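Local atomic coordinates of (S)-ureidoglycine aminohydrolase cupin domain-containing protein (PDB entry 3MYX), a protein that is of unknown function but has a cupin fold and is probably related to (S)-ureidoglycine aminohydrolase. Residues V7-A13 with T211-V217; L130-L136 with V231-Y235. All coordinates share one frame. Where two conformers were deposited one is given. Residue numbers count along the deposited sequence, not the author numbering.

Contact 1: residues V7-A13 with T211-V217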
# COMPACT_ATOMS: atom_id res chain seq x y z
N VAL A 7 6.36 11.68 -3.06
CA VAL A 7 5.04 11.10 -3.21
C VAL A 7 4.96 10.54 -4.62
O VAL A 7 5.24 11.26 -5.60
CB VAL A 7 3.94 12.17 -2.98
CG1 VAL A 7 2.56 11.60 -3.24
CG2 VAL A 7 4.06 12.77 -1.57
N LEU A 8 4.60 9.27 -4.72
CA LEU A 8 4.61 8.53 -5.98
C LEU A 8 3.29 7.86 -6.26
O LEU A 8 2.86 6.99 -5.51
CB LEU A 8 5.71 7.46 -5.95
CG LEU A 8 7.13 8.00 -5.73
CD1 LEU A 8 8.11 6.90 -5.42
CD2 LEU A 8 7.57 8.84 -6.96
N LEU A 9 2.64 8.28 -7.34
CA LEU A 9 1.42 7.61 -7.80
C LEU A 9 1.85 6.27 -8.41
O LEU A 9 2.65 6.24 -9.35
CB LEU A 9 0.65 8.49 -8.80
CG LEU A 9 -0.88 8.39 -8.88
CD1 LEU A 9 -1.35 6.97 -9.01
CD2 LEU A 9 -1.58 9.06 -7.69
N LEU A 10 1.34 5.17 -7.86
CA LEU A 10 1.73 3.83 -8.34
C LEU A 10 0.81 3.34 -9.46
O LEU A 10 1.28 2.75 -10.43
CB LEU A 10 1.73 2.81 -7.19
CG LEU A 10 2.66 3.13 -6.01
CD1 LEU A 10 2.65 1.96 -5.03
CD2 LEU A 10 4.10 3.45 -6.47
N ALA A 11 -0.50 3.54 -9.31
CA ALA A 11 -1.44 3.13 -10.33
C ALA A 11 -2.72 3.93 -10.22
O ALA A 11 -3.19 4.23 -9.12
CB ALA A 11 -1.75 1.63 -10.22
N ARG A 12 -3.28 4.27 -11.38
CA ARG A 12 -4.58 4.90 -11.47
C ARG A 12 -5.66 3.83 -11.60
O ARG A 12 -5.42 2.75 -12.14
CB ARG A 12 -4.66 5.77 -12.71
CG ARG A 12 -3.78 6.99 -12.71
CD ARG A 12 -4.28 8.00 -11.75
NE ARG A 12 -3.61 9.29 -11.91
CZ ARG A 12 -3.76 10.32 -11.09
NH1 ARG A 12 -4.56 10.25 -10.04
NH2 ARG A 12 -3.09 11.43 -11.32
N ALA A 13 -6.88 4.17 -11.18
CA ALA A 13 -8.00 3.25 -11.30
C ALA A 13 -8.17 2.70 -12.72
O ALA A 13 -8.44 1.53 -12.89
CB ALA A 13 -9.30 3.93 -10.82
N THR A 211 -10.50 7.98 -6.37
CA THR A 211 -11.01 6.71 -5.94
C THR A 211 -10.43 5.60 -6.83
O THR A 211 -10.47 5.70 -8.06
CB THR A 211 -12.53 6.70 -6.02
OG1 THR A 211 -13.06 7.84 -5.33
CG2 THR A 211 -13.07 5.41 -5.47
N GLY A 212 -9.88 4.56 -6.22
CA GLY A 212 -9.31 3.44 -6.97
C GLY A 212 -7.85 3.60 -7.35
O GLY A 212 -7.28 2.70 -7.94
N ASP A 213 -7.26 4.74 -7.00
CA ASP A 213 -5.82 4.97 -7.24
C ASP A 213 -5.01 4.49 -6.04
O ASP A 213 -5.48 4.54 -4.90
CB ASP A 213 -5.50 6.45 -7.41
CG ASP A 213 -6.13 7.10 -8.61
OD1 ASP A 213 -6.73 6.43 -9.48
OD2 ASP A 213 -6.01 8.35 -8.67
N THR A 214 -3.77 4.09 -6.30
CA THR A 214 -2.81 3.77 -5.25
C THR A 214 -1.63 4.74 -5.32
O THR A 214 -1.06 4.96 -6.40
CB THR A 214 -2.28 2.34 -5.38
OG1 THR A 214 -3.37 1.44 -5.29
CG2 THR A 214 -1.28 2.05 -4.27
N VAL A 215 -1.28 5.30 -4.17
CA VAL A 215 -0.17 6.22 -4.02
C VAL A 215 0.73 5.73 -2.88
O VAL A 215 0.27 5.11 -1.92
CB VAL A 215 -0.67 7.68 -3.73
CG1 VAL A 215 -1.44 7.78 -2.42
CG2 VAL A 215 0.47 8.71 -3.78
N PHE A 216 2.03 6.02 -2.99
CA PHE A 216 3.01 5.73 -1.95
C PHE A 216 3.66 7.03 -1.52
O PHE A 216 4.14 7.80 -2.35
CB PHE A 216 4.07 4.73 -2.41
CG PHE A 216 5.09 4.41 -1.35
CD1 PHE A 216 4.78 3.55 -0.31
CD2 PHE A 216 6.33 5.02 -1.36
CE1 PHE A 216 5.71 3.30 0.68
CE2 PHE A 216 7.26 4.74 -0.39
CZ PHE A 216 6.95 3.91 0.63
N VAL A 217 3.65 7.27 -0.21
CA VAL A 217 4.31 8.43 0.37
C VAL A 217 5.50 7.95 1.20
O VAL A 217 5.34 7.30 2.23
CB VAL A 217 3.36 9.26 1.26
CG1 VAL A 217 4.08 10.52 1.74
CG2 VAL A 217 2.09 9.64 0.49
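Gly212, with phi +88°, takes a backbone conformation where a CB would collide with Ala13 CB and jam against the carbonyl O of Thr211. Asp213 is doubly employed: OD2 forms a salt bridge with Arg12 NH1 (2.8 Å), while OD1 accepts from Ala13 N (2.8 Å), so one carboxylate holds the chain beyond strand 7-11. Arg12 NH1 also reaches Thr208 O. Thr214 O receives both Leu10 N (2.8 Å) and Ala11 N (3.3 Å), and Thr214 N gives to Ala11 O (2.9 Å). Its hydroxyl pairs with His72 and Asn191. Branched Val215 suits a strand, packing CG2 against Val7 CG1 at 3.6 Å on the face shared with Leu9. Phe216 N and O bond Leu8 O and N, each at 2.8 Å, with its CB against Leu10 CD1 (4.1 Å). Val217 CG1 meets Val7 CG2 (4.0 Å). Leu10 and Ala11 both face Thr214, a classic beta bulge that shifts the register by one in the antiparallel pair by which strand 7-11 edges the C-terminal cupin sheet.

Contact 2: residues L130-L136 with V231-Y235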
# COMPACT_ATOMS: atom_id res chain seq x y z
N LEU A 130 -8.27 -8.45 3.39
CA LEU A 130 -8.60 -7.13 3.95
C LEU A 130 -9.92 -6.64 3.37
O LEU A 130 -9.96 -6.20 2.22
CB LEU A 130 -7.49 -6.11 3.64
CG LEU A 130 -6.06 -6.50 4.04
CD1 LEU A 130 -5.07 -5.50 3.42
CD2 LEU A 130 -5.87 -6.59 5.54
N ASP A 131 -10.99 -6.67 4.16
CA ASP A 131 -12.32 -6.32 3.67
C ASP A 131 -12.44 -4.80 3.46
O ASP A 131 -12.25 -4.04 4.41
CB ASP A 131 -13.37 -6.80 4.69
CG ASP A 131 -14.82 -6.67 4.23
OD1 ASP A 131 -15.09 -6.07 3.17
OD2 ASP A 131 -15.70 -7.22 4.95
N ARG A 132 -12.81 -4.37 2.25
CA ARG A 132 -13.09 -2.96 1.96
C ARG A 132 -14.11 -2.38 2.94
O ARG A 132 -14.04 -1.19 3.25
CB ARG A 132 -13.64 -2.81 0.53
CG ARG A 132 -12.63 -3.11 -0.58
CD ARG A 132 -13.27 -3.25 -1.96
NE ARG A 132 -13.81 -1.99 -2.44
CZ ARG A 132 -13.11 -1.05 -3.09
NH1 ARG A 132 -11.82 -1.18 -3.30
NH2 ARG A 132 -13.73 0.06 -3.50
N LEU A 133 -15.06 -3.20 3.40
CA LEU A 133 -16.14 -2.78 4.28
C LEU A 133 -15.86 -3.09 5.74
O LEU A 133 -16.78 -3.15 6.55
CB LEU A 133 -17.48 -3.41 3.85
CG LEU A 133 -17.95 -3.15 2.41
CD1 LEU A 133 -19.30 -3.83 2.13
CD2 LEU A 133 -18.00 -1.65 2.15
N ALA A 134 -14.60 -3.26 6.10
CA ALA A 134 -14.23 -3.51 7.50
C ALA A 134 -14.86 -2.48 8.43
O ALA A 134 -14.94 -1.27 8.11
CB ALA A 134 -12.71 -3.47 7.64
N LEU A 135 -15.26 -2.92 9.62
CA LEU A 135 -15.79 -2.02 10.64
C LEU A 135 -14.63 -1.34 11.36
O LEU A 135 -13.65 -1.98 11.74
CB LEU A 135 -16.62 -2.81 11.66
CG LEU A 135 -17.82 -3.55 11.06
CD1 LEU A 135 -18.48 -4.42 12.14
CD2 LEU A 135 -18.80 -2.55 10.50
N LEU A 136 -14.75 -0.02 11.54
CA LEU A 136 -13.65 0.81 12.03
C LEU A 136 -13.97 1.40 13.39
O LEU A 136 -15.12 1.54 13.77
CB LEU A 136 -13.38 1.94 11.05
CG LEU A 136 -13.27 1.58 9.56
CD1 LEU A 136 -12.90 2.85 8.79
CD2 LEU A 136 -12.26 0.44 9.30
N VAL A 231 -13.05 10.43 2.95
CA VAL A 231 -12.09 9.53 2.32
C VAL A 231 -12.07 8.23 3.09
O VAL A 231 -12.10 8.22 4.31
CB VAL A 231 -10.69 10.16 2.27
CG1 VAL A 231 -9.64 9.17 1.80
CG2 VAL A 231 -10.67 11.39 1.36
N ARG A 232 -12.01 7.12 2.36
CA ARG A 232 -11.77 5.81 2.94
C ARG A 232 -10.66 5.16 2.16
O ARG A 232 -10.67 5.22 0.92
CB ARG A 232 -13.03 4.97 2.90
CG ARG A 232 -12.91 3.58 3.50
CD ARG A 232 -14.24 2.87 3.34
NE ARG A 232 -14.31 1.59 4.03
CZ ARG A 232 -14.77 1.38 5.28
NH1 ARG A 232 -15.20 2.34 6.08
NH2 ARG A 232 -14.75 0.17 5.72
N LYS A 233 -9.72 4.54 2.86
CA LYS A 233 -8.57 3.97 2.18
C LYS A 233 -8.09 2.68 2.81
O LYS A 233 -8.23 2.50 4.02
CB LYS A 233 -7.41 4.97 2.17
CG LYS A 233 -6.74 5.19 3.50
CD LYS A 233 -5.89 6.45 3.52
CE LYS A 233 -5.12 6.57 4.80
NZ LYS A 233 -4.36 7.88 4.88
N PHE A 234 -7.50 1.81 1.99
CA PHE A 234 -6.59 0.81 2.48
C PHE A 234 -5.28 1.52 2.76
O PHE A 234 -4.87 2.42 2.00
CB PHE A 234 -6.29 -0.24 1.41
CG PHE A 234 -7.38 -1.22 1.16
CD1 PHE A 234 -7.79 -2.09 2.16
CD2 PHE A 234 -7.94 -1.38 -0.11
CE1 PHE A 234 -8.76 -3.06 1.91
CE2 PHE A 234 -8.91 -2.35 -0.36
CZ PHE A 234 -9.32 -3.18 0.64
N TYR A 235 -4.59 1.10 3.81
CA TYR A 235 -3.27 1.62 4.11
C TYR A 235 -2.30 0.52 4.51
O TYR A 235 -2.70 -0.52 5.07
CB TYR A 235 -3.31 2.67 5.21
CG TYR A 235 -3.80 2.15 6.55
CD1 TYR A 235 -2.92 1.54 7.45
CD2 TYR A 235 -5.13 2.23 6.90
CE1 TYR A 235 -3.36 1.07 8.68
CE2 TYR A 235 -5.58 1.75 8.11
CZ TYR A 235 -4.70 1.17 8.99
OH TYR A 235 -5.23 0.69 10.19
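Arg232 and Phe234, two residues apart on strand 231-237, each have 97 Å² covered and point their CA-to-CB bonds toward the loop 130-136. This loop runs from strand 127-130 of one sheet to strand 137-139 of the sheet holding 231-237, consistent with a link between two cupin domains. Arg232 is stretched nearly straight, chi1 to chi3 all t, so that its guanidinium arrives at the backbone of the turn. Arg232 NE and NH2 both donate to Arg132 O, each at 2.9 Å, and NH2 gives a further bond to Ala134 O at 2.8 Å. Both oxygens lie near the guanidinium plane, where its N-H groups point. An arginine suits this position because its planar group can serve several acceptors at once. The turn that offers them is type I, closed by Ala134 N to Asp131 O (3.0 Å) and reinforced by an Asx turn in which Asp131 OD1 accepts from Leu133 N at 2.9 Å. Phe234 fills the space beside the start of the turn: its CE1 lies 3.7 Å from Leu130 CB and its CZ 3.5 Å from Arg132 CG. Arg132, with 54 Å² covered, thus lends its aliphatic stem to the aromatic ring, its carbonyl to Arg232, and its NH1 to Gly90 O. Val171 and Ile193 also pack against Phe234. The ion pair of Arg232 NH1 with Asp173 is long and weak; across this contact, three directed hydrogen bonds tie Arg232 to the main chain of the loop, while Phe234 supplies the apolar packing.

Both contacts tie distant parts of the chain to the same antiparallel sheet, of which 214-217 and 231-237 are members separated by strand 188-192, yet differently. Contact 1 is buried and extends the sheet itself: strand 7-11 joins its edge through main-chain hydrogen bonds, with side-chain polar bonds, the Asp213 carboxylate to Arg12 and to Ala13 N, at one end. Contact 2 is partly buried and has no strand pairing; a loop lies over one face of the sheet, held by side chains from strand 231-237. It also covers less surface, 330 against 613 Å². The centres of contacts 1 and 2 are about 16 Å apart, their nearest atoms about 6 Å, without touching. Along the chain their segments alternate.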